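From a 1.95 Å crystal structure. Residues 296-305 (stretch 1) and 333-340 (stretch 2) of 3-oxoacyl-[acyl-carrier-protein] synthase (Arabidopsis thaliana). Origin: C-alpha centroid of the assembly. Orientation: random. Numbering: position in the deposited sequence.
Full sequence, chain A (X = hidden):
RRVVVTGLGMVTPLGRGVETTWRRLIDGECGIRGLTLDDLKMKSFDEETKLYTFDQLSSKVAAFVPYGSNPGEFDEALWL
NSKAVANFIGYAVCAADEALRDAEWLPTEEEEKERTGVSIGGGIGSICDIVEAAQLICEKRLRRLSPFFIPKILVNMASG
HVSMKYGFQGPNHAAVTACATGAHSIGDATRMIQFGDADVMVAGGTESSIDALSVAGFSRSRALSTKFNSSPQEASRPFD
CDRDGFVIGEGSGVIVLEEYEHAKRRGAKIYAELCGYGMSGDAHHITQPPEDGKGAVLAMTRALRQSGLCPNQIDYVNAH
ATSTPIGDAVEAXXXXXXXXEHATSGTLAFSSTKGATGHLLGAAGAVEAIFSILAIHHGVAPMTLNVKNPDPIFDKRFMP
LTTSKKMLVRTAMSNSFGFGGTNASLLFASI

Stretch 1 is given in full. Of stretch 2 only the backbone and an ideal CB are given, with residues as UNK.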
# COMPACT_ATOMS: atom_id res chain seq x y z
N ALA A 296 14.05 -2.74 -14.97
CA ALA A 296 13.03 -2.93 -16.00
C ALA A 296 13.25 -4.23 -16.79
O ALA A 296 12.29 -4.92 -17.11
CB ALA A 296 13.01 -1.73 -16.94
N VAL A 297 14.52 -4.55 -17.07
CA VAL A 297 14.88 -5.82 -17.72
C VAL A 297 14.42 -7.02 -16.88
O VAL A 297 13.78 -7.94 -17.39
CB VAL A 297 16.41 -5.92 -18.01
CG1 VAL A 297 16.81 -7.33 -18.43
CG2 VAL A 297 16.82 -4.92 -19.09
N LEU A 298 14.74 -6.98 -15.58
CA LEU A 298 14.36 -8.05 -14.66
C LEU A 298 12.85 -8.25 -14.59
O LEU A 298 12.37 -9.38 -14.66
CB LEU A 298 14.93 -7.78 -13.26
CG LEU A 298 16.42 -8.07 -13.05
CD1 LEU A 298 16.86 -7.60 -11.67
CD2 LEU A 298 16.72 -9.55 -13.23
N ALA A 299 12.11 -7.15 -14.48
CA ALA A 299 10.65 -7.20 -14.38
C ALA A 299 10.01 -7.83 -15.61
O ALA A 299 9.11 -8.66 -15.50
CB ALA A 299 10.09 -5.80 -14.13
N MET A 300 10.49 -7.43 -16.79
CA MET A 300 10.00 -7.97 -18.06
C MET A 300 10.39 -9.44 -18.25
O MET A 300 9.57 -10.25 -18.67
CB MET A 300 10.51 -7.12 -19.24
CG MET A 300 9.86 -5.75 -19.35
SD MET A 300 10.27 -4.88 -20.88
CE MET A 300 11.86 -4.16 -20.46
N THR A 301 11.64 -9.76 -17.94
CA THR A 301 12.14 -11.12 -18.03
C THR A 301 11.37 -12.08 -17.12
O THR A 301 11.05 -13.21 -17.52
CB THR A 301 13.65 -11.18 -17.69
OG1 THR A 301 14.36 -10.34 -18.61
CG2 THR A 301 14.19 -12.59 -17.80
N ARG A 302 11.06 -11.62 -15.91
CA ARG A 302 10.34 -12.42 -14.93
C ARG A 302 8.90 -12.71 -15.33
O ARG A 302 8.41 -13.82 -15.13
CB ARG A 302 10.41 -11.77 -13.54
CG ARG A 302 11.74 -12.04 -12.84
CD ARG A 302 12.07 -11.00 -11.79
NE ARG A 302 13.41 -11.23 -11.24
CZ ARG A 302 13.97 -10.50 -10.27
NH1 ARG A 302 13.31 -9.49 -9.72
NH2 ARG A 302 15.20 -10.80 -9.85
N ALA A 303 8.23 -11.72 -15.92
CA ALA A 303 6.88 -11.89 -16.44
C ALA A 303 6.86 -12.89 -17.60
O ALA A 303 5.96 -13.74 -17.67
CB ALA A 303 6.30 -10.55 -16.88
N LEU A 304 7.85 -12.80 -18.49
CA LEU A 304 8.02 -13.74 -19.60
C LEU A 304 8.24 -15.17 -19.11
O LEU A 304 7.57 -16.10 -19.57
CB LEU A 304 9.21 -13.33 -20.47
CG LEU A 304 8.98 -12.29 -21.57
CD1 LEU A 304 10.31 -11.76 -22.10
CD2 LEU A 304 8.16 -12.89 -22.70
N ARG A 305 9.18 -15.33 -18.18
CA ARG A 305 9.53 -16.63 -17.61
C ARG A 305 8.31 -17.33 -17.00
O ARG A 305 8.14 -18.54 -17.18
CB ARG A 305 10.67 -16.48 -16.59
CG ARG A 305 11.25 -17.78 -16.04
CD ARG A 305 11.74 -18.74 -17.12
NE ARG A 305 10.64 -19.53 -17.67
CZ ARG A 305 10.78 -20.51 -18.56
NH1 ARG A 305 11.98 -20.85 -19.03
NH2 ARG A 305 9.70 -21.17 -18.99
N UNK A 333 16.03 1.32 -23.87
CA UNK A 333 17.24 0.51 -23.77
C UNK A 333 16.92 -0.88 -23.22
O UNK A 333 17.42 -1.89 -23.72
CB UNK A 333 18.27 1.21 -22.88
N UNK A 334 16.07 -0.92 -22.19
CA UNK A 334 15.65 -2.17 -21.56
C UNK A 334 14.80 -3.04 -22.49
O UNK A 334 14.95 -4.27 -22.49
CB UNK A 334 14.87 -1.87 -20.28
N UNK A 335 13.93 -2.41 -23.27
CA UNK A 335 13.13 -3.12 -24.28
C UNK A 335 14.03 -3.73 -25.36
O UNK A 335 13.80 -4.85 -25.81
CB UNK A 335 12.11 -2.17 -24.92
N UNK A 336 15.08 -2.99 -25.75
CA UNK A 336 16.10 -3.51 -26.66
C UNK A 336 16.84 -4.72 -26.10
O UNK A 336 17.15 -5.65 -26.84
CB UNK A 336 17.11 -2.41 -26.99
N UNK A 337 17.11 -4.70 -24.80
CA UNK A 337 17.85 -5.78 -24.14
C UNK A 337 17.00 -7.06 -24.01
O UNK A 337 17.50 -8.16 -24.22
CB UNK A 337 18.32 -5.32 -22.76
N UNK A 338 15.72 -6.89 -23.70
CA UNK A 338 14.82 -8.03 -23.50
C UNK A 338 14.42 -8.69 -24.82
O UNK A 338 14.38 -9.91 -24.92
CB UNK A 338 13.57 -7.58 -22.75
N UNK A 339 14.14 -7.87 -25.83
CA UNK A 339 13.58 -8.37 -27.08
C UNK A 339 14.60 -8.45 -28.23
O UNK A 339 14.34 -9.10 -29.24
CB UNK A 339 12.41 -7.48 -27.50
N UNK A 340 15.75 -7.80 -28.04
CA UNK A 340 16.83 -7.75 -29.04
C UNK A 340 16.34 -7.75 -30.50
O UNK A 340 15.74 -6.78 -30.94
CB UNK A 340 17.76 -8.94 -28.83

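Helices 296-305 and 333-339 cross at 39°, their axes 9.2 Å apart at the closest point. No hydrogen bond joins them, so the fit is one of apolar packing.

At position 333 the ideal CB has nothing of stretch 1 within 5.5 Å. CA-to-CB points sideways. Many residues would suit, long polar ones included. The residue is Arg333, and its end leads away from stretch 1.

Position 334 is the tightest. Its CA lies 5.4 Å from the CA of Val297, and CA-to-CB points toward stretch 1. The ideal CB is already 3.8 Å from Ala296 CB, Val297 CG2 and Met300 CE. A small residue suits: alanine, perhaps glycine or serine. It is Ala334, whose CB fills the space among those three atoms.

At position 335 CA-to-CB points away, yet Met300 CE is 4.9 Å from the ideal CB. An apolar chain could touch this methyl; several would do. It is Ile335, with CG1 4.2 Å from Met300 CE.

Position 336 is out of reach of stretch 1, which sets no demand here. It is Lys336.

Position 337 points toward stretch 1, with Val297 CG2 4.0 Å from the ideal CB. Stretch 1 offers a methyl here, so alanine, valine or threonine would be reasonable. It is Thr337. Its CB keeps the 4.0 Å contact with Val297 CG2, while OG1 donates a hydrogen bond to Arg333 O (3.1 Å), one turn back in its own helix.

Position 338 also points toward stretch 1, but with more room. Met300 CE is 4.5 Å from the ideal CB, Thr301 OG1 5.0 Å and Leu304 CD1 5.3 Å. A medium apolar residue suits: valine, isoleucine or leucine. It is Val338, chi1 t, a knob among Val297, Met300, Thr301 and Leu304. Val338 CG2 lies 3.8 Å from Met300 CE and 3.9 Å from Val297 CA; Val338 CG1 lies 3.8 Å from Leu304 CD1.

At position 339 CA-to-CB points sideways and nothing of stretch 1 lies within 5.5 Å of the ideal CB. Only a longer chain could reach Met300; leucine, methionine or an aromatic would serve. It is Phe339, whose ring end comes nearer. CE1 is 4.2 Å from Met300 SD, and the sulfur meets the ring obliquely. Met300 thus sits as a knob among Ala334, Ile335, Val338 and Phe339.

Position 340 leaves helical geometry with positive phi (33°), which favors glycine or asparagine. It is Ser340, out of reach of stretch 1.

Stretch 2, residues 333-340: RAIKTVFS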
# COMPACT_ATOMS: atom_id res chain seq x y z
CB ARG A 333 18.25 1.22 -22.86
CG ARG A 333 19.70 0.94 -23.18
CD ARG A 333 20.62 1.95 -22.51
NE ARG A 333 20.49 3.30 -23.08
CZ ARG A 333 20.06 4.37 -22.42
NH1 ARG A 333 19.71 4.29 -21.14
NH2 ARG A 333 19.99 5.54 -23.04
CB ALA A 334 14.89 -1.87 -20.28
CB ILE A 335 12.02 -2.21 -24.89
CG1 ILE A 335 10.97 -1.88 -23.83
CG2 ILE A 335 11.35 -2.89 -26.10
CD1 ILE A 335 10.01 -0.75 -24.22
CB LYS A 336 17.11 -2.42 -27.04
CG LYS A 336 17.09 -2.05 -28.52
CD LYS A 336 18.23 -1.09 -28.89
CE LYS A 336 19.56 -1.81 -29.03
NZ LYS A 336 20.64 -0.92 -29.55
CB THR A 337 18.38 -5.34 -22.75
OG1 THR A 337 19.26 -4.22 -22.91
CG2 THR A 337 19.14 -6.47 -22.06
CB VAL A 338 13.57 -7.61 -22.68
CG1 VAL A 338 12.53 -8.72 -22.66
CG2 VAL A 338 13.96 -7.23 -21.27
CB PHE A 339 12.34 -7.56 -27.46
CG PHE A 339 11.22 -7.67 -26.46
CD1 PHE A 339 11.02 -6.67 -25.51
CD2 PHE A 339 10.38 -8.78 -26.46
CE1 PHE A 339 9.99 -6.77 -24.58
CE2 PHE A 339 9.35 -8.89 -25.53
CZ PHE A 339 9.15 -7.88 -24.59
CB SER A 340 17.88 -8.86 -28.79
OG SER A 340 17.28 -10.14 -28.77
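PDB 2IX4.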